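Side-chain contact in KLLA0B12012p (Kluyveromyces lactis, PDB 6Y3P), which probably binds ATP through this C-terminal ATP-grasp domain, of the tubulin-tyrosine ligase family, in a Pby1 protein that partners the mRNA decapping enzyme Dcp2: residues I363-D368 against H388-E393. Sequence-based numbering, arbitrary orientation.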
loop_
_atom_site.group_PDB
_atom_site.type_symbol
_atom_site.label_atom_id
_atom_site.label_comp_id
_atom_site.label_asym_id
_atom_site.label_seq_id
_atom_site.Cartn_x
_atom_site.Cartn_y
_atom_site.Cartn_z
ATOM N N ILE A 363 8.721 -9.719 -11.622
ATOM C CA ILE A 363 8.529 -10.437 -10.358
ATOM C C ILE A 363 9.770 -11.302 -10.036
ATOM O O ILE A 363 10.138 -11.401 -8.857
ATOM C CB ILE A 363 7.161 -11.197 -10.360
ATOM C CG1 ILE A 363 5.966 -10.217 -10.317
ATOM C CG2 ILE A 363 7.029 -12.279 -9.284
ATOM C CD1 ILE A 363 5.816 -9.349 -9.024
ATOM N N ASP A 364 10.445 -11.865 -11.087
ATOM C CA ASP A 364 11.674 -12.667 -10.943
ATOM C C ASP A 364 12.816 -11.833 -10.360
ATOM O O ASP A 364 13.559 -12.312 -9.512
ATOM C CB ASP A 364 12.118 -13.221 -12.300
ATOM C CG ASP A 364 11.399 -14.460 -12.782
ATOM O OD1 ASP A 364 10.477 -14.925 -12.075
ATOM O OD2 ASP A 364 11.768 -14.976 -13.864
ATOM N N GLU A 365 12.946 -10.589 -10.813
ATOM C CA GLU A 365 13.986 -9.674 -10.368
ATOM C C GLU A 365 13.670 -9.174 -8.963
ATOM O O GLU A 365 14.593 -8.886 -8.202
ATOM C CB GLU A 365 14.107 -8.507 -11.360
ATOM C CG GLU A 365 15.235 -7.549 -11.018
ATOM C CD GLU A 365 15.335 -6.284 -11.839
ATOM O OE1 GLU A 365 14.970 -6.314 -13.037
ATOM O OE2 GLU A 365 15.832 -5.273 -11.292
ATOM N N LEU A 366 12.369 -9.087 -8.615
ATOM C CA LEU A 366 11.952 -8.649 -7.293
ATOM C C LEU A 366 12.414 -9.653 -6.238
ATOM O O LEU A 366 13.061 -9.246 -5.265
ATOM C CB LEU A 366 10.422 -8.423 -7.220
ATOM C CG LEU A 366 9.747 -8.410 -5.815
ATOM C CD1 LEU A 366 10.216 -7.246 -4.951
ATOM C CD2 LEU A 366 8.249 -8.414 -5.933
ATOM N N PHE A 367 12.077 -10.951 -6.430
ATOM C CA PHE A 367 12.401 -12.022 -5.479
ATOM C C PHE A 367 13.879 -12.345 -5.483
ATOM O O PHE A 367 14.394 -12.702 -4.439
ATOM C CB PHE A 367 11.503 -13.252 -5.653
ATOM C CG PHE A 367 10.100 -12.907 -5.220
ATOM C CD1 PHE A 367 9.770 -12.825 -3.870
ATOM C CD2 PHE A 367 9.130 -12.559 -6.156
ATOM C CE1 PHE A 367 8.488 -12.437 -3.467
ATOM C CE2 PHE A 367 7.850 -12.153 -5.751
ATOM C CZ PHE A 367 7.530 -12.126 -4.413
ATOM N N ASP A 368 14.583 -12.065 -6.587
ATOM C CA ASP A 368 16.031 -12.185 -6.675
ATOM C C ASP A 368 16.696 -11.190 -5.695
ATOM O O ASP A 368 17.564 -11.580 -4.923
ATOM C CB ASP A 368 16.492 -11.910 -8.112
ATOM C CG ASP A 368 17.876 -12.453 -8.360
ATOM O OD1 ASP A 368 18.014 -13.702 -8.483
ATOM O OD2 ASP A 368 18.844 -11.654 -8.306
ATOM N N HIS A 388 23.758 -0.126 -10.393
ATOM C CA HIS A 388 22.502 0.321 -11.030
ATOM C C HIS A 388 21.297 -0.545 -10.574
ATOM O O HIS A 388 20.462 -0.983 -11.379
ATOM C CB HIS A 388 22.641 0.431 -12.568
ATOM C CG HIS A 388 23.756 1.341 -12.988
ATOM N ND1 HIS A 388 25.002 0.842 -13.339
ATOM C CD2 HIS A 388 23.795 2.695 -13.046
ATOM C CE1 HIS A 388 25.746 1.901 -13.627
ATOM N NE2 HIS A 388 25.063 3.037 -13.468
ATOM N N SER A 389 21.232 -0.778 -9.245
ATOM C CA SER A 389 20.194 -1.578 -8.605
ATOM C C SER A 389 18.814 -0.933 -8.687
ATOM O O SER A 389 18.681 0.276 -8.510
ATOM C CB SER A 389 20.547 -1.824 -7.146
ATOM O OG SER A 389 19.610 -2.688 -6.530
ATOM N N LYS A 390 17.788 -1.750 -8.911
ATOM C CA LYS A 390 16.408 -1.274 -8.913
ATOM C C LYS A 390 15.742 -1.521 -7.545
ATOM O O LYS A 390 14.574 -1.183 -7.363
ATOM C CB LYS A 390 15.615 -1.854 -10.093
ATOM C CG LYS A 390 16.293 -1.548 -11.429
ATOM C CD LYS A 390 15.372 -0.919 -12.432
ATOM C CE LYS A 390 16.086 -0.711 -13.742
ATOM N NZ LYS A 390 16.873 0.550 -13.735
ATOM N N PHE A 391 16.509 -2.068 -6.575
ATOM C CA PHE A 391 16.098 -2.330 -5.185
ATOM C C PHE A 391 16.829 -1.285 -4.349
ATOM O O PHE A 391 17.973 -1.481 -3.958
ATOM C CB PHE A 391 16.493 -3.746 -4.773
ATOM C CG PHE A 391 15.687 -4.355 -3.651
ATOM C CD1 PHE A 391 14.325 -4.620 -3.812
ATOM C CD2 PHE A 391 16.307 -4.781 -2.478
ATOM C CE1 PHE A 391 13.596 -5.250 -2.804
ATOM C CE2 PHE A 391 15.577 -5.430 -1.476
ATOM C CZ PHE A 391 14.228 -5.649 -1.642
ATOM N N VAL A 392 16.177 -0.155 -4.128
ATOM C CA VAL A 392 16.789 1.007 -3.494
ATOM C C VAL A 392 16.470 1.154 -2.002
ATOM O O VAL A 392 15.302 1.208 -1.616
ATOM C CB VAL A 392 16.375 2.263 -4.312
ATOM C CG1 VAL A 392 17.046 3.536 -3.789
ATOM C CG2 VAL A 392 16.655 2.063 -5.805
ATOM N N GLU A 393 17.520 1.283 -1.181
ATOM C CA GLU A 393 17.379 1.513 0.249
ATOM C C GLU A 393 17.013 2.976 0.477
ATOM O O GLU A 393 17.839 3.853 0.210
ATOM C CB GLU A 393 18.648 1.158 0.991
ATOM C CG GLU A 393 18.388 0.969 2.470
ATOM C CD GLU A 393 19.660 1.032 3.278
ATOM O OE1 GLU A 393 20.023 2.143 3.723
ATOM O OE2 GLU A 393 20.342 -0.008 3.380
#
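Helical segment 363-368 and the loop-to-strand segment 388-393 come closest at Leu366 and Phe391, whose CA atoms are 7.8 Å apart, a spacing bridged by side chains. The contact is small, burying 110 Å² in all. At its inner end, CD1 of Leu366 meets CE1 of Phe391 at 4.5 Å; the methyl approaches the ring obliquely, in a loose apolar touch. At the outer end, Glu365 sends its chain out extended, CG anti to the backbone N (chi1 -176°), which carries OE2 to 3.6 Å from CB of Lys390. OE2 thus rests against the CB-CG part of the lysine, whose chain bends at chi2 and chi4. NZ of Lys390 stays 6.4 Å from OE2 of Glu365, too far for a salt bridge; OE1 of Glu365 forms one with NH1 of Arg234, on strand 228-239. The backbone N of Phe391 donates to OG of Ser389 (N to OG 3.2 Å, N-H...O angle 157°), an ST turn. The contact packs the helix that follows strand 341-347 onto the C-terminal strand of the ATP-grasp domain. Strand 391-396 pairs antiparallel with strand 228-239; backbone hydrogen bonds link Lys390 with Asp233, and Val392 with Val231. Phe391 stacks on Phe230 and packs against Val370 and Ile373, so its ring ties this strand pair to helix 357-375, which helix 21-31 flanks through Asp364 and Phe367.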